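Local coordinates for protein putative oxidoreductase molybdopterin-binding subunit (Sulfolobus tokodaii, PDB 4ZOH) that binds the pterin cytosine dinucleotide cofactor and probably forms the molybdenum-bearing subunit of an oxidoreductase related to aldehyde oxidase and xanthine dehydrogenase, at residues L572-V577 against F584-V589; A616-E621 against T681-V686; Y41-I46 against T70-Y75. All coordinates share one frame; numbering follows the deposited sequence.

Contact 1 of 3, residues L572-V577 against F584-V589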
loop_
_atom_site.group_PDB
_atom_site.type_symbol
_atom_site.label_atom_id
_atom_site.label_comp_id
_atom_site.label_asym_id
_atom_site.label_seq_id
_atom_site.Cartn_x
_atom_site.Cartn_y
_atom_site.Cartn_z
ATOM N N LEU A 572 12.072 45.067 -8.494
ATOM C CA LEU A 572 12.530 46.210 -7.763
ATOM C C LEU A 572 12.404 45.928 -6.289
ATOM O O LEU A 572 11.452 45.297 -5.877
ATOM C CB LEU A 572 11.605 47.389 -8.113
ATOM C CG LEU A 572 11.514 47.797 -9.551
ATOM C CD1 LEU A 572 10.195 47.361 -10.071
ATOM C CD2 LEU A 572 11.535 49.323 -9.618
ATOM N N ALA A 573 13.373 46.360 -5.511
ATOM C CA ALA A 573 13.301 46.180 -4.081
ATOM C C ALA A 573 13.736 47.448 -3.370
ATOM O O ALA A 573 14.525 48.204 -3.918
ATOM C CB ALA A 573 14.178 45.041 -3.648
ATOM N N LEU A 574 13.255 47.633 -2.145
ATOM C CA LEU A 574 13.621 48.751 -1.291
ATOM C C LEU A 574 14.086 48.102 -0.053
ATOM O O LEU A 574 13.341 47.303 0.544
ATOM C CB LEU A 574 12.375 49.667 -0.958
ATOM C CG LEU A 574 12.619 50.915 -0.033
ATOM C CD1 LEU A 574 13.267 52.025 -0.827
ATOM C CD2 LEU A 574 11.298 51.478 0.541
ATOM N N VAL A 575 15.269 48.449 0.394
ATOM C CA VAL A 575 15.808 47.744 1.575
ATOM C C VAL A 575 16.347 48.752 2.533
ATOM O O VAL A 575 16.588 49.878 2.123
ATOM C CB VAL A 575 17.003 46.790 1.195
ATOM C CG1 VAL A 575 16.622 45.761 0.116
ATOM C CG2 VAL A 575 18.269 47.550 0.765
ATOM N N LYS A 576 16.681 48.298 3.738
ATOM C CA LYS A 576 17.367 49.065 4.760
ATOM C C LYS A 576 18.404 48.165 5.402
ATOM O O LYS A 576 18.202 46.960 5.471
ATOM C CB LYS A 576 16.377 49.504 5.853
ATOM C CG LYS A 576 15.519 50.711 5.471
ATOM C CD LYS A 576 15.088 51.438 6.739
ATOM C CE LYS A 576 16.229 52.279 7.329
ATOM N NZ LYS A 576 16.429 53.604 6.632
ATOM N N VAL A 577 19.509 48.727 5.861
ATOM C CA VAL A 577 20.529 47.956 6.560
ATOM C C VAL A 577 20.639 48.646 7.884
ATOM O O VAL A 577 20.562 49.849 7.903
ATOM C CB VAL A 577 21.896 48.011 5.811
ATOM C CG1 VAL A 577 22.961 47.219 6.521
ATOM C CG2 VAL A 577 21.734 47.457 4.409
ATOM N N PHE A 584 16.917 44.464 5.759
ATOM C CA PHE A 584 15.458 44.290 5.847
ATOM C C PHE A 584 14.936 44.685 4.524
ATOM O O PHE A 584 15.267 45.777 4.076
ATOM C CB PHE A 584 14.853 45.237 6.926
ATOM C CG PHE A 584 15.381 44.952 8.288
ATOM C CD1 PHE A 584 14.737 44.008 9.112
ATOM C CD2 PHE A 584 16.596 45.508 8.707
ATOM C CE1 PHE A 584 15.262 43.685 10.362
ATOM C CE2 PHE A 584 17.130 45.190 9.943
ATOM C CZ PHE A 584 16.453 44.287 10.788
ATOM N N VAL A 585 14.104 43.846 3.902
ATOM C CA VAL A 585 13.481 44.205 2.633
ATOM C C VAL A 585 12.073 44.741 2.902
ATOM O O VAL A 585 11.190 43.970 3.257
ATOM C CB VAL A 585 13.405 42.995 1.684
ATOM C CG1 VAL A 585 12.784 43.370 0.329
ATOM C CG2 VAL A 585 14.788 42.325 1.577
ATOM N N LYS A 586 11.845 46.021 2.614
ATOM C CA LYS A 586 10.547 46.703 2.861
ATOM C C LYS A 586 9.511 46.425 1.865
ATOM O O LYS A 586 8.304 46.228 2.203
ATOM C CB LYS A 586 10.764 48.211 2.841
ATOM C CG LYS A 586 11.616 48.690 4.001
ATOM C CD LYS A 586 11.244 48.007 5.322
ATOM C CE LYS A 586 12.318 48.218 6.344
ATOM N NZ LYS A 586 13.584 48.319 5.564
ATOM N N LYS A 587 9.936 46.471 0.603
ATOM C CA LYS A 587 9.048 46.245 -0.508
ATOM C C LYS A 587 9.767 45.595 -1.634
ATOM O O LYS A 587 10.950 45.840 -1.846
ATOM C CB LYS A 587 8.490 47.554 -1.066
ATOM C CG LYS A 587 7.391 48.216 -0.224
ATOM C CD LYS A 587 6.553 49.238 -0.996
ATOM C CE LYS A 587 6.007 50.411 -0.153
ATOM N NZ LYS A 587 6.348 50.412 1.307
ATOM N N TYR A 588 9.014 44.818 -2.393
ATOM C CA TYR A 588 9.529 44.180 -3.552
ATOM C C TYR A 588 8.419 44.281 -4.551
ATOM O O TYR A 588 7.294 43.916 -4.247
ATOM C CB TYR A 588 9.880 42.695 -3.213
ATOM C CG TYR A 588 10.693 41.988 -4.313
ATOM C CD1 TYR A 588 12.105 41.754 -4.188
ATOM C CD2 TYR A 588 10.044 41.577 -5.470
ATOM C CE1 TYR A 588 12.813 41.099 -5.237
ATOM C CE2 TYR A 588 10.740 40.958 -6.494
ATOM C CZ TYR A 588 12.102 40.702 -6.366
ATOM O OH TYR A 588 12.637 40.096 -7.480
ATOM N N VAL A 589 8.750 44.733 -5.762
ATOM C CA VAL A 589 7.803 44.720 -6.855
ATOM C C VAL A 589 8.317 43.850 -8.019
ATOM O O VAL A 589 9.442 44.011 -8.409
ATOM C CB VAL A 589 7.544 46.188 -7.348
ATOM C CG1 VAL A 589 6.649 46.225 -8.587
ATOM C CG2 VAL A 589 6.967 47.054 -6.192
#
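Leu572 and Val589 pair at the tightly packed end of this antiparallel ladder: Leu572 N gives a hydrogen bond of 2.8 Å to Val589 O, and Val589 N returns one to Leu572 O. Their side chains lie side by side and point the same way, with CD1 of Leu572 4.0 Å from CB of Val589, under the cover of Tyr395, Tyr396 and Leu399 from helix 385-401. On the opposite face of the sheet, CB of Ala573 lies 3.9 Å from CD1 of Tyr588, and the carbonyl oxygen of Leu572 sits above one face of the tyrosine ring, displaced toward its rim. The hydroxyl of Tyr588 is held by His571 ND1. Val575 and Val585 continue this face, CG1 of the first meeting CG2 of the second at 4.2 Å, and helices 600-619 and 673-688 close over it.

At the other end the backbones stay firmly paired, Lys576 N bonding to Phe584 O and Phe584 N to Lys576 O at 2.8 Å; only the partly exposed side chains are looser. The Lys586 chain, bent at chi2 (-42°), crosses that of Lys576, whose charge is paired with Asp403. Phe584 turns a ring edge to Lys576 O.

Between the two ends the register slips by one residue. Leu574 faces both Lys586 and Lys587: its N donates to Lys587 O over 2.9 Å, its O accepts from Lys586 N, and its CD2 leans on Lys586 CB. This is a classic beta bulge, set in the hairpin of strands 568-577 and 583-593 within the molybdopterin cofactor-binding domain.

Contact 2 of 3, residues A616-E621 against T681-V686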
loop_
_atom_site.group_PDB
_atom_site.type_symbol
_atom_site.label_atom_id
_atom_site.label_comp_id
_atom_site.label_asym_id
_atom_site.label_seq_id
_atom_site.Cartn_x
_atom_site.Cartn_y
_atom_site.Cartn_z
ATOM N N ALA A 616 16.980 34.934 -0.569
ATOM C CA ALA A 616 17.707 34.133 0.442
ATOM C C ALA A 616 19.186 33.828 -0.060
ATOM O O ALA A 616 20.131 33.783 0.755
ATOM C CB ALA A 616 16.980 32.814 0.670
ATOM N N GLN A 617 19.334 33.570 -1.363
ATOM C CA GLN A 617 20.695 33.378 -1.949
ATOM C C GLN A 617 21.557 34.667 -1.746
ATOM O O GLN A 617 22.728 34.585 -1.235
ATOM C CB GLN A 617 20.617 33.032 -3.463
ATOM C CG GLN A 617 22.046 32.809 -4.033
ATOM C CD GLN A 617 22.196 32.361 -5.461
ATOM O OE1 GLN A 617 21.248 32.309 -6.289
ATOM N NE2 GLN A 617 23.452 32.049 -5.793
ATOM N N ALA A 618 20.964 35.829 -2.085
ATOM C CA ALA A 618 21.609 37.171 -1.859
ATOM C C ALA A 618 21.946 37.406 -0.398
ATOM O O ALA A 618 23.082 37.811 -0.051
ATOM C CB ALA A 618 20.718 38.318 -2.373
ATOM N N LEU A 619 21.018 37.061 0.479
ATOM C CA LEU A 619 21.139 37.527 1.886
ATOM C C LEU A 619 21.430 36.475 2.923
ATOM O O LEU A 619 21.840 36.838 4.015
ATOM C CB LEU A 619 19.875 38.307 2.335
ATOM C CG LEU A 619 19.407 39.488 1.504
ATOM C CD1 LEU A 619 18.072 40.006 2.121
ATOM C CD2 LEU A 619 20.553 40.550 1.450
ATOM N N LEU A 620 21.145 35.200 2.657
ATOM C CA LEU A 620 21.225 34.228 3.781
ATOM C C LEU A 620 22.069 33.017 3.468
ATOM O O LEU A 620 22.929 32.664 4.259
ATOM C CB LEU A 620 19.821 33.749 4.233
ATOM C CG LEU A 620 18.843 34.743 4.904
ATOM C CD1 LEU A 620 17.393 34.263 4.784
ATOM C CD2 LEU A 620 19.222 34.857 6.368
ATOM N N GLU A 621 21.764 32.377 2.351
ATOM C CA GLU A 621 22.236 31.023 2.102
ATOM C C GLU A 621 23.660 30.969 1.530
ATOM O O GLU A 621 24.083 31.913 0.884
ATOM C CB GLU A 621 21.266 30.381 1.119
ATOM C CG GLU A 621 20.021 29.911 1.912
ATOM C CD GLU A 621 18.903 29.422 1.027
ATOM O OE1 GLU A 621 19.157 28.821 -0.019
ATOM O OE2 GLU A 621 17.714 29.706 1.336
ATOM N N THR A 681 18.370 41.797 -8.033
ATOM C CA THR A 681 17.497 42.909 -7.530
ATOM C C THR A 681 17.903 43.306 -6.137
ATOM O O THR A 681 18.203 44.492 -5.865
ATOM C CB THR A 681 16.005 42.567 -7.544
ATOM O OG1 THR A 681 15.647 42.304 -8.895
ATOM C CG2 THR A 681 15.130 43.849 -7.110
ATOM N N ILE A 682 18.018 42.299 -5.289
ATOM C CA ILE A 682 18.308 42.497 -3.857
ATOM C C ILE A 682 19.761 42.959 -3.634
ATOM O O ILE A 682 20.035 43.847 -2.790
ATOM C CB ILE A 682 17.962 41.240 -2.999
ATOM C CG1 ILE A 682 16.416 40.959 -2.951
ATOM C CG2 ILE A 682 18.597 41.390 -1.639
ATOM C CD1 ILE A 682 15.645 42.079 -2.296
ATOM N N ILE A 683 20.702 42.304 -4.338
ATOM C CA ILE A 683 22.081 42.732 -4.249
ATOM C C ILE A 683 22.224 44.215 -4.767
ATOM O O ILE A 683 22.946 44.981 -4.156
ATOM C CB ILE A 683 23.102 41.790 -4.976
ATOM C CG1 ILE A 683 23.076 40.352 -4.369
ATOM C CG2 ILE A 683 24.506 42.456 -4.826
ATOM C CD1 ILE A 683 23.588 40.312 -2.902
ATOM N N ASN A 684 21.578 44.567 -5.866
ATOM C CA ASN A 684 21.690 45.953 -6.362
ATOM C C ASN A 684 21.192 46.942 -5.304
ATOM O O ASN A 684 21.897 47.922 -4.980
ATOM C CB ASN A 684 20.983 46.117 -7.701
ATOM C CG ASN A 684 21.756 45.459 -8.833
ATOM O OD1 ASN A 684 22.841 44.946 -8.572
ATOM N ND2 ASN A 684 21.199 45.436 -10.097
ATOM N N ALA A 685 20.048 46.600 -4.690
ATOM C CA ALA A 685 19.481 47.366 -3.564
ATOM C C ALA A 685 20.460 47.539 -2.455
ATOM O O ALA A 685 20.682 48.707 -2.048
ATOM C CB ALA A 685 18.160 46.814 -3.051
ATOM N N VAL A 686 21.067 46.448 -1.973
ATOM C CA VAL A 686 21.948 46.544 -0.813
ATOM C C VAL A 686 23.176 47.391 -1.167
ATOM O O VAL A 686 23.771 48.075 -0.304
ATOM C CB VAL A 686 22.418 45.184 -0.310
ATOM C CG1 VAL A 686 23.381 45.308 0.887
ATOM C CG2 VAL A 686 21.239 44.347 0.172
#
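Ala618 and Ile683 bring the two backbones nearest, their CA atoms 6.1 Å apart, an approach consistent with the small alanine side chain. Residues 681-686 lie in the C-terminal half of helix 673-688, whereas 616-621 cover the last turn of helix 600-619 and the residues that leave it. Leu620 is the first to leave helical geometry, and there Ala616 O accepts two bonds, from Leu620 N at 2.6 Å and from Glu621 N at 2.7 Å, the donors reaching it from opposite faces of the carbonyl plane.

The side-chain contacts are all apolar. CB of Ala618 presses on the end of Ile683, 3.5 Å from its CD1, and also touches CG2 of Ile682. The two helices pack against each other and on one face of the four-stranded sheet that holds strands 568-577 and 583-593, a helix-on-sheet arrangement in which Ala573, Val585 and Tyr588 also touch Ile682.

Leu619 crosses Ile682 at about a right angle. With CG of Leu619 anti to its carbonyl carbon (chi1 -54°), the fork of the leucine faces the methyl CG2 of Ile682, which lies 3.8 Å from Leu619 CD2 and 4.0 Å from Leu619 CD1. CD2 also reaches CG2 of Val686, at 4.1 Å. With an alanine in place of Leu619, Val686 CG2 would probably lose its contact with this helix end and Ile682 CG2 keep only that with Ala618 CB, a gap opening beside it. Nearby, Gln617 is bonded to Arg256 and Asn157, and Glu621 forms a salt bridge with a basic side chain of another protein chain.

Contact 3 of 3, residues Y41-I46 against T70-Y75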
loop_
_atom_site.group_PDB
_atom_site.type_symbol
_atom_site.label_atom_id
_atom_site.label_comp_id
_atom_site.label_asym_id
_atom_site.label_seq_id
_atom_site.Cartn_x
_atom_site.Cartn_y
_atom_site.Cartn_z
ATOM N N TYR A 41 35.705 11.231 3.823
ATOM C CA TYR A 41 36.842 11.948 3.205
ATOM C C TYR A 41 36.550 12.441 1.808
ATOM O O TYR A 41 35.747 11.825 1.088
ATOM C CB TYR A 41 38.084 11.030 3.150
ATOM C CG TYR A 41 38.659 10.725 4.522
ATOM C CD1 TYR A 41 39.274 11.733 5.289
ATOM C CD2 TYR A 41 38.629 9.407 5.059
ATOM C CE1 TYR A 41 39.812 11.438 6.542
ATOM C CE2 TYR A 41 39.167 9.112 6.316
ATOM C CZ TYR A 41 39.771 10.121 7.032
ATOM O OH TYR A 41 40.295 9.877 8.272
ATOM N N PRO A 42 37.184 13.574 1.413
ATOM C CA PRO A 42 36.985 14.110 0.066
ATOM C C PRO A 42 37.516 13.243 -1.059
ATOM O O PRO A 42 36.973 13.266 -2.202
ATOM C CB PRO A 42 37.730 15.466 0.102
ATOM C CG PRO A 42 38.559 15.431 1.358
ATOM C CD PRO A 42 37.885 14.520 2.317
ATOM N N HIS A 43 38.595 12.513 -0.778
ATOM C CA HIS A 43 39.255 11.656 -1.805
ATOM C C HIS A 43 40.066 10.564 -1.125
ATOM O O HIS A 43 40.967 10.837 -0.329
ATOM C CB HIS A 43 40.159 12.439 -2.749
ATOM C CG HIS A 43 40.458 11.732 -4.045
ATOM N ND1 HIS A 43 41.420 12.174 -4.946
ATOM C CD2 HIS A 43 39.933 10.609 -4.584
ATOM C CE1 HIS A 43 41.425 11.390 -6.011
ATOM N NE2 HIS A 43 40.529 10.426 -5.814
ATOM N N ALA A 44 39.681 9.315 -1.381
ATOM C CA ALA A 44 40.247 8.159 -0.665
ATOM C C ALA A 44 40.039 6.899 -1.447
ATOM O O ALA A 44 39.037 6.752 -2.207
ATOM C CB ALA A 44 39.698 7.994 0.741
ATOM N N ARG A 45 41.009 5.993 -1.277
ATOM C CA ARG A 45 40.765 4.592 -1.640
ATOM C C ARG A 45 40.053 3.942 -0.509
ATOM O O ARG A 45 40.272 4.298 0.652
ATOM C CB ARG A 45 42.037 3.836 -2.077
ATOM C CG ARG A 45 42.259 4.184 -3.528
ATOM C CD ARG A 45 43.283 3.299 -4.189
ATOM N NE ARG A 45 43.641 3.870 -5.481
ATOM C CZ ARG A 45 44.614 4.764 -5.682
ATOM N NH1 ARG A 45 45.380 5.239 -4.668
ATOM N NH2 ARG A 45 44.806 5.189 -6.935
ATOM N N ILE A 46 39.143 3.037 -0.862
ATOM C CA ILE A 46 38.306 2.380 0.149
ATOM C C ILE A 46 38.259 0.845 0.056
ATOM O O ILE A 46 38.231 0.293 -1.046
ATOM C CB ILE A 46 36.831 2.929 0.109
ATOM C CG1 ILE A 46 36.316 3.024 -1.331
ATOM C CG2 ILE A 46 36.715 4.268 0.886
ATOM C CD1 ILE A 46 34.808 2.766 -1.459
ATOM N N THR A 70 33.280 1.942 -5.265
ATOM C CA THR A 70 33.820 0.560 -4.952
ATOM C C THR A 70 35.271 0.553 -4.485
ATOM O O THR A 70 35.539 0.085 -3.396
ATOM C CB THR A 70 33.706 -0.376 -6.149
ATOM O OG1 THR A 70 34.306 0.266 -7.265
ATOM C CG2 THR A 70 32.270 -0.646 -6.498
ATOM N N LYS A 71 36.193 1.122 -5.279
ATOM C CA LYS A 71 37.638 1.325 -4.882
ATOM C C LYS A 71 38.018 2.730 -4.461
ATOM O O LYS A 71 38.983 2.923 -3.672
ATOM C CB LYS A 71 38.593 1.032 -6.030
ATOM C CG LYS A 71 38.051 0.251 -7.188
ATOM C CD LYS A 71 38.338 -1.215 -7.005
ATOM C CE LYS A 71 38.331 -1.877 -8.375
ATOM N NZ LYS A 71 38.019 -3.309 -8.145
ATOM N N GLU A 72 37.302 3.725 -5.007
ATOM C CA GLU A 72 37.727 5.101 -4.831
ATOM C C GLU A 72 36.528 6.059 -4.665
ATOM O O GLU A 72 35.696 6.201 -5.591
ATOM C CB GLU A 72 38.606 5.519 -6.015
ATOM C CG GLU A 72 39.426 6.822 -5.806
ATOM C CD GLU A 72 40.205 7.196 -7.080
ATOM O OE1 GLU A 72 40.560 6.273 -7.858
ATOM O OE2 GLU A 72 40.430 8.411 -7.342
ATOM N N THR A 73 36.481 6.697 -3.495
ATOM C CA THR A 73 35.490 7.709 -3.203
ATOM C C THR A 73 36.018 9.123 -3.485
ATOM O O THR A 73 37.137 9.442 -3.053
ATOM C CB THR A 73 34.964 7.608 -1.765
ATOM O OG1 THR A 73 33.961 8.629 -1.582
ATOM C CG2 THR A 73 36.051 7.770 -0.742
ATOM N N THR A 74 35.180 9.947 -4.142
ATOM C CA THR A 74 35.489 11.278 -4.603
ATOM C C THR A 74 34.817 12.513 -3.948
ATOM O O THR A 74 34.998 13.631 -4.479
ATOM C CB THR A 74 35.290 11.384 -6.091
ATOM O OG1 THR A 74 33.995 10.874 -6.427
ATOM C CG2 THR A 74 36.372 10.559 -6.852
ATOM N N TYR A 75 34.094 12.342 -2.822
ATOM C CA TYR A 75 33.503 13.477 -2.064
ATOM C C TYR A 75 32.984 12.998 -0.753
ATOM O O TYR A 75 32.442 11.879 -0.679
ATOM C CB TYR A 75 32.378 14.213 -2.876
ATOM C CG TYR A 75 31.191 13.404 -3.347
ATOM C CD1 TYR A 75 29.972 13.431 -2.637
ATOM C CD2 TYR A 75 31.267 12.574 -4.477
ATOM C CE1 TYR A 75 28.872 12.704 -3.063
ATOM C CE2 TYR A 75 30.173 11.839 -4.904
ATOM C CZ TYR A 75 28.950 11.924 -4.182
ATOM O OH TYR A 75 27.826 11.216 -4.608
#
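His43 and Glu72 form the side-chain hydrogen bond of this contact: NE2 of His43 donates to OE2 of Glu72 over a short 2.5 Å, the bond nearly straight at 163°. The carboxylate oxygen lies close to the ring plane and is met on its anti side, though ring and carboxylate are turned 31° from each other. Thr73 O also lies at the edge of the ring, near CD2. OE1 of Glu72 stands 4.5 Å from NH2 of Arg45 and well out of the guanidinium plane: opposite charges lie near each other, beyond salt-bridge distance, with no N-H directed at the oxygen. Arg45 itself is exposed.

The side with Ala44, Ile46 and Thr73 is mainly apolar. Ile46 places CG1 between its backbone N and carbonyl carbon (chi1 45°), which lays this branch along the backbone of Lys71 and Thr70, with CD1 of Ile46 3.4 Å from Thr70 O. CG2 of Ile46 meets CG2 of Thr73 at 3.9 Å, the side chains crossing at about a right angle, and CB of Ala44 touches the same threonine methyl.

Three backbone bonds set these groups in place. Ala44 N donates to Thr73 O, Thr73 N donates to Ala44 O over 2.9 Å, and Ile46 N reaches Lys71 O from above the carbonyl plane.

A second shell fixes the first. ND1 of His43 is bonded to Asp106 O, and OE2 of Glu72 also accepts from Ser123 N; Asp65 OD1 gathers the backbone N atoms of Thr70, Lys71 and Glu72, while Gln78 holds Thr73 OG1.

In the hammerhead domain, strand 72-73 is an outer strand of the three-stranded antiparallel sheet, with 44-48 in the middle and 100-104 beyond it; Ile80 of strand 79-85 packs on Ile46 and Thr73.

Contacts 1 and 2 lie in one buried region, where helices pack on a sheet, their centres about 10 Å apart: Ala573 and Val575 of the hairpin pack on Thr681, Ile682 and Ala685 of helix 673-688, and strand 583-593 leads along the chain into helix 600-619. Contact 1 is knit by backbone bonds, with lysines at its partly exposed end, whereas contact 2 joins its two helices through aliphatic side chains. Contact 3 stands apart in the hammerhead domain, its centre about 46 Å from that of contact 1 and 36 Å from that of contact 2. It too is a largely buried antiparallel strand pair, but it adds a histidine-carboxylate bond and carries exposed Arg45 and Lys71.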